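Lytic chitin monooxygenase (Enterococcus faecalis, PDB 4A02) cleaves crystalline chitin oxidatively at its glycosidic bonds, using a copper ion and molecular oxygen, and works in synergy with a chitinase. Local coordinates at residues Gly2-Pro7 against Leu76-Asn81; Trp80-Gln85 against Lys126-Thr131; His86-Trp91 against Glu122-Val127; Asp92-Lys97 against Phe111-Ser116. All blocks are in the same frame, centred on the assembly; numbering follows the deposited sequence. Where two conformers were deposited one is given.

Interaction 1: Gly2-Pro7 against Leu76-Asn81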
# COMPACT_ATOMS: atom_id res chain seq x y z
N GLY A 2 0.82 1.01 11.11
CA GLY A 2 1.70 0.10 10.46
C GLY A 2 1.83 0.37 8.99
O GLY A 2 1.22 1.29 8.45
N TYR A 3 2.66 -0.45 8.34
CA TYR A 3 2.97 -0.28 6.94
C TYR A 3 3.31 -1.63 6.34
O TYR A 3 3.59 -2.60 7.06
CB TYR A 3 4.14 0.73 6.73
CG TYR A 3 5.30 0.50 7.66
CD1 TYR A 3 6.23 -0.52 7.45
CD2 TYR A 3 5.48 1.29 8.79
CE1 TYR A 3 7.28 -0.72 8.31
CE2 TYR A 3 6.51 1.11 9.66
CZ TYR A 3 7.42 0.08 9.43
OH TYR A 3 8.44 -0.08 10.33
N VAL A 4 3.32 -1.70 5.00
CA VAL A 4 3.78 -2.86 4.29
C VAL A 4 5.27 -2.77 4.08
O VAL A 4 5.78 -1.82 3.50
CB VAL A 4 3.02 -3.07 2.97
CG1 VAL A 4 3.66 -4.18 2.17
CG2 VAL A 4 1.56 -3.36 3.25
N ALA A 5 5.98 -3.78 4.62
CA ALA A 5 7.42 -3.84 4.58
C ALA A 5 7.95 -4.74 3.46
O ALA A 5 9.10 -4.55 3.07
CB ALA A 5 7.95 -4.31 5.94
N SER A 6 7.16 -5.65 2.94
CA SER A 6 7.62 -6.54 1.88
C SER A 6 6.48 -6.89 0.97
O SER A 6 5.47 -7.45 1.45
CB SER A 6 8.21 -7.80 2.46
OG SER A 6 8.73 -8.58 1.38
N PRO A 7 6.58 -6.69 -0.36
CA PRO A 7 7.53 -5.73 -0.97
C PRO A 7 7.39 -4.38 -0.28
O PRO A 7 6.33 -3.99 0.18
CB PRO A 7 7.02 -5.64 -2.42
CG PRO A 7 6.23 -6.88 -2.64
CD PRO A 7 5.56 -7.13 -1.30
N LEU A 76 2.11 -14.03 -4.11
CA LEU A 76 3.08 -13.06 -3.59
C LEU A 76 2.89 -13.03 -2.07
O LEU A 76 1.79 -12.77 -1.58
CB LEU A 76 2.81 -11.67 -4.16
CG LEU A 76 3.69 -10.56 -3.54
CD1 LEU A 76 5.14 -10.70 -3.91
CD2 LEU A 76 3.15 -9.21 -4.01
N ASP A 77 3.98 -13.24 -1.33
CA ASP A 77 3.96 -13.08 0.10
C ASP A 77 4.13 -11.59 0.42
O ASP A 77 5.12 -10.97 0.00
CB ASP A 77 5.04 -13.92 0.74
CG ASP A 77 4.79 -15.41 0.66
OD1 ASP A 77 3.63 -15.84 0.42
OD2 ASP A 77 5.77 -16.18 0.79
N ILE A 78 3.19 -11.05 1.15
CA ILE A 78 3.17 -9.60 1.44
C ILE A 78 3.13 -9.45 2.98
O ILE A 78 2.27 -10.11 3.58
CB ILE A 78 2.02 -8.97 0.66
CG1 ILE A 78 2.02 -7.47 0.82
CG2 ILE A 78 0.65 -9.57 0.97
CD1 ILE A 78 1.38 -6.71 -0.33
N THR A 79 4.11 -8.73 3.60
CA THR A 79 4.33 -8.62 5.04
C THR A 79 4.09 -7.20 5.51
O THR A 79 4.69 -6.26 4.96
CB THR A 79 5.74 -9.05 5.41
OG1 THR A 79 5.94 -10.40 5.03
CG2 THR A 79 6.04 -8.97 6.92
N TRP A 80 3.27 -7.07 6.53
CA TRP A 80 3.09 -5.83 7.27
C TRP A 80 3.99 -5.82 8.51
O TRP A 80 4.23 -6.86 9.13
CB TRP A 80 1.66 -5.59 7.71
CG TRP A 80 0.66 -5.35 6.65
CD1 TRP A 80 0.14 -6.26 5.77
CD2 TRP A 80 -0.01 -4.10 6.38
NE1 TRP A 80 -0.80 -5.65 4.96
CE2 TRP A 80 -0.90 -4.33 5.32
CE3 TRP A 80 0.09 -2.82 6.93
CZ2 TRP A 80 -1.71 -3.31 4.82
CZ3 TRP A 80 -0.70 -1.81 6.43
CH2 TRP A 80 -1.60 -2.05 5.37
N ASN A 81 4.43 -4.62 8.90
CA ASN A 81 5.03 -4.40 10.20
C ASN A 81 4.16 -3.38 10.92
O ASN A 81 3.89 -2.30 10.39
CB ASN A 81 6.46 -3.89 10.11
CG ASN A 81 7.50 -4.84 9.60
OD1 ASN A 81 8.69 -4.45 9.45
ND2 ASN A 81 7.16 -6.10 9.36
O HOH W 1 10.03 -2.16 9.89
O HOH W 2 6.48 -10.91 2.47

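Interaction 2: Trp80-Gln85 against Lys126-Thr131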
# COMPACT_ATOMS: atom_id res chain seq x y z
N TRP A 80 3.27 -7.07 6.53
CA TRP A 80 3.09 -5.83 7.27
C TRP A 80 3.99 -5.82 8.51
O TRP A 80 4.23 -6.86 9.13
CB TRP A 80 1.66 -5.59 7.71
CG TRP A 80 0.66 -5.35 6.65
CD1 TRP A 80 0.14 -6.26 5.77
CD2 TRP A 80 -0.01 -4.10 6.38
NE1 TRP A 80 -0.80 -5.65 4.96
CE2 TRP A 80 -0.90 -4.33 5.32
CE3 TRP A 80 0.09 -2.82 6.93
CZ2 TRP A 80 -1.71 -3.31 4.82
CZ3 TRP A 80 -0.70 -1.81 6.43
CH2 TRP A 80 -1.60 -2.05 5.37
N ASN A 81 4.43 -4.62 8.90
CA ASN A 81 5.03 -4.40 10.20
C ASN A 81 4.16 -3.38 10.92
O ASN A 81 3.89 -2.30 10.39
CB ASN A 81 6.46 -3.89 10.11
CG ASN A 81 7.50 -4.84 9.60
OD1 ASN A 81 8.69 -4.45 9.45
ND2 ASN A 81 7.16 -6.10 9.36
N LEU A 82 3.70 -3.76 12.12
CA LEU A 82 2.76 -2.94 12.87
C LEU A 82 3.46 -2.31 14.03
O LEU A 82 4.11 -3.04 14.80
CB LEU A 82 1.58 -3.80 13.34
CG LEU A 82 0.93 -4.65 12.27
CD1 LEU A 82 -0.28 -5.39 12.85
CD2 LEU A 82 0.50 -3.82 11.05
N THR A 83 3.29 -1.01 14.15
CA THR A 83 3.85 -0.27 15.23
C THR A 83 2.87 -0.27 16.40
O THR A 83 3.34 -0.09 17.52
CB THR A 83 4.21 1.19 14.86
OG1 THR A 83 3.07 1.89 14.34
CG2 THR A 83 5.29 1.23 13.83
N ALA A 84 1.53 -0.40 16.16
CA ALA A 84 0.57 -0.55 17.21
C ALA A 84 -0.40 -1.65 16.74
O ALA A 84 -1.08 -1.45 15.74
CB ALA A 84 -0.10 0.78 17.50
N GLN A 85 -0.43 -2.74 17.47
CA GLN A 85 -1.26 -3.87 17.03
C GLN A 85 -2.72 -3.54 17.45
O GLN A 85 -2.94 -3.25 18.57
CB GLN A 85 -0.74 -5.17 17.60
CG GLN A 85 0.68 -5.48 17.27
CD GLN A 85 1.25 -6.39 18.35
OE1 GLN A 85 1.89 -5.85 19.27
NE2 GLN A 85 0.97 -7.69 18.32
N LYS A 126 3.08 -8.33 15.50
CA LYS A 126 3.73 -7.16 14.97
C LYS A 126 4.21 -7.39 13.53
O LYS A 126 4.37 -6.41 12.83
CB LYS A 126 4.93 -6.74 15.82
CG LYS A 126 4.51 -6.15 17.18
CD LYS A 126 5.77 -5.67 17.88
CE LYS A 126 6.33 -6.72 18.84
NZ LYS A 126 6.64 -6.28 20.24
N VAL A 127 4.47 -8.61 13.14
CA VAL A 127 4.78 -8.98 11.79
C VAL A 127 3.64 -9.86 11.25
O VAL A 127 3.33 -10.90 11.84
CB VAL A 127 6.13 -9.71 11.68
CG1 VAL A 127 6.40 -10.15 10.27
CG2 VAL A 127 7.21 -8.83 12.18
N VAL A 128 2.98 -9.43 10.18
CA VAL A 128 1.85 -10.14 9.62
C VAL A 128 2.18 -10.52 8.18
O VAL A 128 2.42 -9.65 7.37
CB VAL A 128 0.56 -9.26 9.59
CG1 VAL A 128 -0.58 -10.05 8.96
CG2 VAL A 128 0.15 -8.86 10.98
N LYS A 129 2.20 -11.78 7.90
CA LYS A 129 2.56 -12.31 6.55
C LYS A 129 1.30 -12.93 5.95
O LYS A 129 0.64 -13.77 6.57
CB LYS A 129 3.71 -13.37 6.47
CG LYS A 129 4.16 -13.81 4.99
CD LYS A 129 5.38 -14.67 4.95
CE LYS A 129 4.92 -16.13 5.09
NZ LYS A 129 5.99 -16.92 5.77
N GLN A 130 0.97 -12.50 4.74
CA GLN A 130 -0.18 -12.96 3.98
C GLN A 130 0.25 -13.27 2.59
O GLN A 130 1.34 -12.90 2.19
CB GLN A 130 -1.26 -11.92 3.95
CG GLN A 130 -1.72 -11.60 5.36
CD GLN A 130 -2.78 -10.54 5.42
OE1 GLN A 130 -2.92 -9.64 4.59
NE2 GLN A 130 -3.55 -10.60 6.48
N THR A 131 -0.55 -14.02 1.85
CA THR A 131 -0.26 -14.34 0.48
C THR A 131 -1.41 -13.91 -0.41
O THR A 131 -2.55 -14.26 -0.10
CB THR A 131 0.02 -15.85 0.30
OG1 THR A 131 1.07 -16.21 1.23
CG2 THR A 131 0.35 -16.18 -1.13

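Interaction 3: His86-Trp91 against Glu122-Val127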
# COMPACT_ATOMS: atom_id res chain seq x y z
N HIS A 86 -3.66 -3.53 16.58
CA HIS A 86 -5.08 -3.42 16.89
C HIS A 86 -5.83 -4.64 16.44
O HIS A 86 -5.43 -5.21 15.45
CB HIS A 86 -5.78 -2.32 16.09
CG HIS A 86 -5.52 -1.03 16.71
ND1 HIS A 86 -6.49 -0.28 17.32
CD2 HIS A 86 -4.35 -0.36 16.87
CE1 HIS A 86 -5.91 0.84 17.80
NE2 HIS A 86 -4.62 0.79 17.54
N ARG A 87 -6.91 -4.92 17.17
CA ARG A 87 -7.89 -5.87 16.65
C ARG A 87 -8.18 -5.44 15.21
O ARG A 87 -8.30 -4.23 14.98
CB ARG A 87 -9.19 -5.82 17.52
CG ARG A 87 -9.01 -6.30 18.93
CD ARG A 87 -10.24 -6.58 19.76
NE ARG A 87 -9.71 -7.37 20.90
CZ ARG A 87 -9.49 -8.67 21.02
NH1 ARG A 87 -9.77 -9.55 20.07
NH2 ARG A 87 -8.98 -9.12 22.15
N THR A 88 -8.26 -6.43 14.35
CA THR A 88 -8.36 -6.19 12.92
C THR A 88 -9.67 -6.71 12.33
O THR A 88 -10.07 -7.85 12.57
CB THR A 88 -7.18 -6.87 12.25
OG1 THR A 88 -5.99 -6.21 12.69
CG2 THR A 88 -7.23 -6.70 10.74
N ALA A 89 -10.31 -5.87 11.52
CA ALA A 89 -11.50 -6.25 10.75
C ALA A 89 -11.13 -6.95 9.45
O ALA A 89 -11.78 -7.94 9.10
CB ALA A 89 -12.37 -5.05 10.44
N SER A 90 -10.16 -6.46 8.69
CA SER A 90 -9.98 -6.86 7.34
C SER A 90 -8.65 -6.45 6.80
O SER A 90 -8.02 -5.52 7.27
CB SER A 90 -11.07 -6.18 6.48
OG SER A 90 -11.04 -4.79 6.67
N TRP A 91 -8.25 -7.14 5.72
CA TRP A 91 -7.07 -6.79 4.90
C TRP A 91 -7.54 -6.90 3.47
O TRP A 91 -7.99 -7.97 3.03
CB TRP A 91 -5.91 -7.72 5.14
CG TRP A 91 -5.55 -8.01 6.58
CD1 TRP A 91 -6.13 -8.94 7.44
CD2 TRP A 91 -4.52 -7.36 7.33
NE1 TRP A 91 -5.51 -8.91 8.64
CE2 TRP A 91 -4.51 -7.93 8.60
CE3 TRP A 91 -3.61 -6.36 7.04
CZ2 TRP A 91 -3.62 -7.52 9.59
CZ3 TRP A 91 -2.72 -5.97 8.00
CH2 TRP A 91 -2.70 -6.54 9.28
N GLU A 122 -9.28 -10.22 15.49
CA GLU A 122 -8.18 -10.65 16.33
C GLU A 122 -7.06 -9.60 16.34
O GLU A 122 -6.90 -8.79 15.39
CB GLU A 122 -7.61 -11.91 15.75
CG GLU A 122 -8.62 -13.00 15.46
CD GLU A 122 -7.81 -14.07 14.68
OE1 GLU A 122 -6.76 -13.71 14.10
OE2 GLU A 122 -8.27 -15.23 14.71
N VAL A 123 -6.21 -9.65 17.33
CA VAL A 123 -5.06 -8.80 17.44
C VAL A 123 -3.88 -9.48 16.73
O VAL A 123 -3.42 -10.55 17.11
CB VAL A 123 -4.68 -8.52 18.90
CG1 VAL A 123 -3.43 -7.63 18.96
CG2 VAL A 123 -5.87 -7.88 19.58
N PRO A 124 -3.39 -8.90 15.68
CA PRO A 124 -2.32 -9.54 14.92
C PRO A 124 -0.99 -9.39 15.64
O PRO A 124 -0.86 -8.51 16.51
CB PRO A 124 -2.30 -8.76 13.58
CG PRO A 124 -2.92 -7.46 13.95
CD PRO A 124 -3.83 -7.65 15.12
N ASN A 125 -0.04 -10.23 15.23
CA ASN A 125 1.35 -10.04 15.66
C ASN A 125 1.92 -8.75 15.04
O ASN A 125 1.37 -8.21 14.09
CB ASN A 125 2.14 -11.24 15.17
CG ASN A 125 1.80 -12.47 15.99
OD1 ASN A 125 1.37 -12.46 17.13
ND2 ASN A 125 2.04 -13.58 15.32
N LYS A 126 3.08 -8.33 15.50
CA LYS A 126 3.73 -7.16 14.97
C LYS A 126 4.21 -7.39 13.53
O LYS A 126 4.37 -6.41 12.83
CB LYS A 126 4.93 -6.74 15.82
CG LYS A 126 4.51 -6.15 17.18
CD LYS A 126 5.77 -5.67 17.88
CE LYS A 126 6.33 -6.72 18.84
NZ LYS A 126 6.64 -6.28 20.24
N VAL A 127 4.47 -8.61 13.14
CA VAL A 127 4.78 -8.98 11.79
C VAL A 127 3.64 -9.86 11.25
O VAL A 127 3.33 -10.90 11.84
CB VAL A 127 6.13 -9.71 11.68
CG1 VAL A 127 6.40 -10.15 10.27
CG2 VAL A 127 7.21 -8.83 12.18

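Interaction 4: Asp92-Lys97 against Phe111-Ser116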
# COMPACT_ATOMS: atom_id res chain seq x y z
N ASP A 92 -7.44 -5.82 2.70
CA ASP A 92 -7.86 -5.81 1.31
C ASP A 92 -6.71 -5.40 0.41
O ASP A 92 -5.89 -4.57 0.78
CB ASP A 92 -9.01 -4.83 1.08
CG ASP A 92 -10.27 -5.24 1.81
OD1 ASP A 92 -10.86 -6.24 1.41
OD2 ASP A 92 -10.63 -4.54 2.73
N TYR A 93 -6.67 -5.98 -0.79
CA TYR A 93 -5.60 -5.72 -1.74
C TYR A 93 -6.16 -5.51 -3.12
O TYR A 93 -7.03 -6.27 -3.58
CB TYR A 93 -4.60 -6.86 -1.76
CG TYR A 93 -3.90 -7.09 -0.45
CD1 TYR A 93 -4.47 -7.87 0.55
CD2 TYR A 93 -2.68 -6.51 -0.17
CE1 TYR A 93 -3.81 -8.07 1.74
CE2 TYR A 93 -2.04 -6.71 1.01
CZ TYR A 93 -2.60 -7.50 1.99
OH TYR A 93 -1.89 -7.65 3.15
N TYR A 94 -5.62 -4.50 -3.80
CA TYR A 94 -5.95 -4.10 -5.16
C TYR A 94 -4.70 -4.00 -5.98
O TYR A 94 -3.63 -3.72 -5.40
CB TYR A 94 -6.68 -2.74 -5.13
CG TYR A 94 -7.86 -2.64 -4.22
CD1 TYR A 94 -7.66 -2.41 -2.83
CD2 TYR A 94 -9.16 -2.76 -4.65
CE1 TYR A 94 -8.72 -2.30 -1.96
CE2 TYR A 94 -10.24 -2.67 -3.75
CZ TYR A 94 -9.97 -2.44 -2.39
OH TYR A 94 -11.06 -2.36 -1.53
N ILE A 95 -4.78 -4.10 -7.31
CA ILE A 95 -3.64 -3.86 -8.15
C ILE A 95 -4.10 -3.17 -9.43
O ILE A 95 -5.16 -3.50 -9.99
CB ILE A 95 -2.82 -5.13 -8.44
CG1 ILE A 95 -1.48 -4.79 -9.09
CG2 ILE A 95 -3.60 -6.14 -9.25
CD1 ILE A 95 -0.57 -5.99 -9.21
N THR A 96 -3.30 -2.23 -9.91
CA THR A 96 -3.56 -1.58 -11.17
C THR A 96 -3.73 -2.58 -12.30
O THR A 96 -3.09 -3.64 -12.32
CB THR A 96 -2.40 -0.60 -11.51
OG1 THR A 96 -1.15 -1.23 -11.25
CG2 THR A 96 -2.47 0.67 -10.70
N LYS A 97 -4.58 -2.23 -13.25
CA LYS A 97 -4.74 -2.94 -14.51
C LYS A 97 -3.59 -2.62 -15.45
O LYS A 97 -3.08 -1.50 -15.48
CB LYS A 97 -6.08 -2.52 -15.15
CG LYS A 97 -7.26 -2.81 -14.28
CD LYS A 97 -8.51 -2.10 -14.76
CE LYS A 97 -9.24 -2.94 -15.57
NZ LYS A 97 -10.27 -3.77 -14.92
N PHE A 111 -7.89 -0.03 -10.95
CA PHE A 111 -7.43 -1.18 -10.19
C PHE A 111 -8.48 -2.29 -10.22
O PHE A 111 -9.68 -2.00 -10.29
CB PHE A 111 -7.15 -0.84 -8.74
CG PHE A 111 -6.04 0.13 -8.43
CD1 PHE A 111 -6.04 1.44 -8.82
CD2 PHE A 111 -4.95 -0.32 -7.66
CE1 PHE A 111 -5.05 2.32 -8.44
CE2 PHE A 111 -3.93 0.55 -7.30
CZ PHE A 111 -3.98 1.88 -7.70
N ASP A 112 -8.01 -3.51 -10.06
CA ASP A 112 -8.84 -4.66 -9.72
C ASP A 112 -8.60 -5.03 -8.27
O ASP A 112 -7.45 -5.03 -7.80
CB ASP A 112 -8.50 -5.89 -10.58
CG ASP A 112 -8.79 -5.70 -12.08
OD1 ASP A 112 -9.76 -4.99 -12.40
OD2 ASP A 112 -8.04 -6.26 -12.88
N LYS A 113 -9.65 -5.45 -7.58
CA LYS A 113 -9.50 -6.04 -6.26
C LYS A 113 -9.05 -7.48 -6.38
O LYS A 113 -9.64 -8.23 -7.17
CB LYS A 113 -10.81 -5.96 -5.45
CG LYS A 113 -10.59 -6.32 -4.00
CD LYS A 113 -11.82 -6.08 -3.15
CE LYS A 113 -11.47 -6.11 -1.70
NZ LYS A 113 -12.61 -6.14 -0.78
N ILE A 114 -8.01 -7.85 -5.67
CA ILE A 114 -7.42 -9.19 -5.79
C ILE A 114 -7.44 -10.00 -4.51
O ILE A 114 -7.23 -11.25 -4.60
CB ILE A 114 -6.01 -9.14 -6.42
CG1 ILE A 114 -5.03 -8.35 -5.60
CG2 ILE A 114 -6.13 -8.66 -7.86
CD1 ILE A 114 -3.59 -8.50 -6.06
N ALA A 115 -7.68 -9.44 -3.36
CA ALA A 115 -7.80 -10.23 -2.12
C ALA A 115 -8.58 -9.47 -1.08
O ALA A 115 -8.52 -8.24 -1.01
CB ALA A 115 -6.41 -10.60 -1.56
N SER A 116 -9.28 -10.24 -0.27
CA SER A 116 -9.96 -9.72 0.92
C SER A 116 -9.83 -10.79 2.00
O SER A 116 -10.35 -11.92 1.83
CB SER A 116 -11.44 -9.43 0.65
OG SER A 116 -12.01 -8.72 1.78
O HOH W 3 -13.41 -3.42 -1.57

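Interaction 1: Gly2-Pro7 against Leu76-Asn81
An antiparallel strand pairing sets Y3-S6 beside T79-N81 and joins the N-terminal strand 2-6 to strand 74-82, the middle member of a three-stranded sheet. Y3 and N81 exchange two backbone bonds, N81 N reaching Y3 O at 2.9 Å. Further on, T79 O is gripped twice, by A5 N at 2.8 Å and by S6 N at 3.2 Å, while T79 N donates back to S6 O. Two residues thus face one, a classic beta bulge. On the buried face the main contact is that of V4 with W80, which suits a compact beta-branched residue: CG2, anti to the carbonyl carbon while CG1 is anti to the backbone N (chi1 172°), lies over the six-membered ring of W80 in a CH-pi contact, 3.5 Å from its centroid. The indole NE1 of W80 is taken up by Y93 OH from the facing sheet. The other face is partly exposed and more polar. There N81 O lies over the centre of the Y3 ring, CE1 of Y3 rests 3.7 Å from N81 CB, and one water joins Y3 OH to N81 OD1. The amide of N81 is further held because ND2 donates to W80 O from above that carbonyl's plane. Beyond the bulge P7, entered through a cis peptide, meets L76 tip to tip, CG to CD2 at 4.1 Å. This is the edge of the fibronectin III-like sandwich of AA10 monooxygenases, whose first strand follows directly on the copper ligand H1.

Interaction 2: Trp80-Gln85 against Lys126-Thr131
Three backbone hydrogen bonds tie W80 and L82 to V128 and K126 in antiparallel register. W80 and V128 form a hydrogen-bonded pair, W80 N giving to V128 O at 2.8 Å and V128 N returning to W80 O at 3.0 Å, and L82 N continues the pattern to K126 O at 2.8 Å. W80 O is doubly held, since V128 N and the ND2 of N81 approach it from opposite faces of the carbonyl plane. Between these bonds lie weaker CA-H...O contacts, V127 CA to W80 O and N81 CA to K126 O. Apolar contacts on the inner face are few: L82 CD1 touches V128 CG2, the branch anti to the carbonyl carbon, at 4.0 Å, and the leucine also rests on P124 of the neighbouring loop. Here a flexible isobutyl group can reach from the strand end to both. On the outer face N81 and V127 run alongside each other in the same direction, with N81 ND2 3.9 Å from V127 CG2. At the loop end the amide of Q85 crosses the aliphatic part of K126, OE1 to CG at 3.4 Å, while Q85 NE2 is hydrogen-bonded to P124 O. The lysine amine leads away from this contact, as befits an exposed residue. The pairing is plain beta-sandwich architecture, with strand 127-134 at the sheet's edge and residues L82 to Q85 close to the copper-binding histidines H1 and H86.

Interaction 3: His86-Trp91 against Glu122-Val127
R87 and V123 bring the two backbones closest, with their CA atoms 4.1 Å apart, where the start of strand 88-96 passes the loop that leads into strand 127-134. A single backbone bond spans the contact: T88 N donates to E122 O at 2.9 Å, bent to 139° at the hydrogen and coming from above the carbonyl plane. The same oxygen takes a CA-H...O contact from R87 CA. P124, having no N-H to offer, instead brings its ring close, CD making a tight approach to H86 O. H86 O accepts from T88 OG1 at 3.0 Å. T88 OG1 is also hydrogen-bonded to W148 NE1, so the buried hydroxyl has two polar partners. P124 CG packs 3.5 Å from T88 OG1, and P124 CB lies near the plane of the W91 ring, at its edge, in a looser touch. W91 itself stacks on W148. On the exposed side V123 CG2 sits over the centre of the R87 guanidinium and also meets R87 CG at 3.6 Å. Extended from CG to NE, the arginine lays its length across the valine, while NH1 is hydrogen-bonded to Q121 O. The H86 side chain leaves in the other direction: its CA-CB bond points away from the loop and its ND1 is hydrogen-bonded to D152 OD1. H86 and H1 bind copper, an arrangement that is the histidine brace of lytic polysaccharide monooxygenases, and this contact packs the backbone just behind one of its two histidines.

Interaction 4: Asp92-Lys97 against Phe111-Ser116
T96 and F111 pack tightly at one end of this antiparallel pairing. The threonine CG2 stands over the phenyl face, shifted toward the rim, 3.7 Å from the ring centroid in a CH-pi contact, and F111 CD2 also touches Y94 CB at 3.9 Å. T96 OG1, placed between the backbone N and the carbonyl carbon (chi1 44°), is hydrogen-bonded to the imidazole ND1 of H142 and the backbone N of V143, both on the neighbouring strand 142-150. The inner face carries Y93, I95, I114 and A115. I95 and I114 meet through their CG2 methyls at 3.8 Å, and small A115 fits close beside Y93, whose ring and CB it touches and whose OH is hydrogen-bonded to Q130 OE1 and W80 NE1. Between these pairs Y93 O accepts from I114 N and A115 N, both from one face of its plane: a classic beta bulge. The strands belong to the larger sheet of the fibronectin III-like sandwich, and Y93, I114 and A115 also touch I132 of the facing sheet. The face of D92, Y94, K113 and S116 is polar and more exposed. K113, extended beyond CG, passes alongside Y94, K113 CG lying 3.7 Å from Y94 CE2. Its NZ forms a salt bridge with D92 at 2.8 Å, in which the amine comes to OD1 from above the carboxylate plane. S116 OG grips the same oxygen from the opposite face of that plane, and a water joins K113 NZ to Y94 OH. K97 closes the end of the pairing on the I95 and D112 side, K97 NZ using the syn lone pair of D112 OD1 at 2.8 Å, while D112 OD2 forms a second salt bridge with R138.

In the fold
Interactions 1 and 2 flank strand 74-82 and together make the three-stranded sheet, sharing W80 and N81; interactions 3 and 4 both use strand 88-96 of the facing sheet. Interactions 1 and 4 lie nearer the chain's centre, their own centres about 9 and 11 Å from it, against about 13 and 16 Å for 2 and 3. Both are broad pairings with a bulge and an apolar inner face, connected across the sandwich by W80 NE1 and Y93 OH. Interaction 4 alone adds salt bridges, away from the copper site. Interactions 2 and 3, with three and one cross-segment backbone bonds, lie at the copper end, which the G2 end of interaction 1 also reaches; L82 and Q85 touching P124 bind them together.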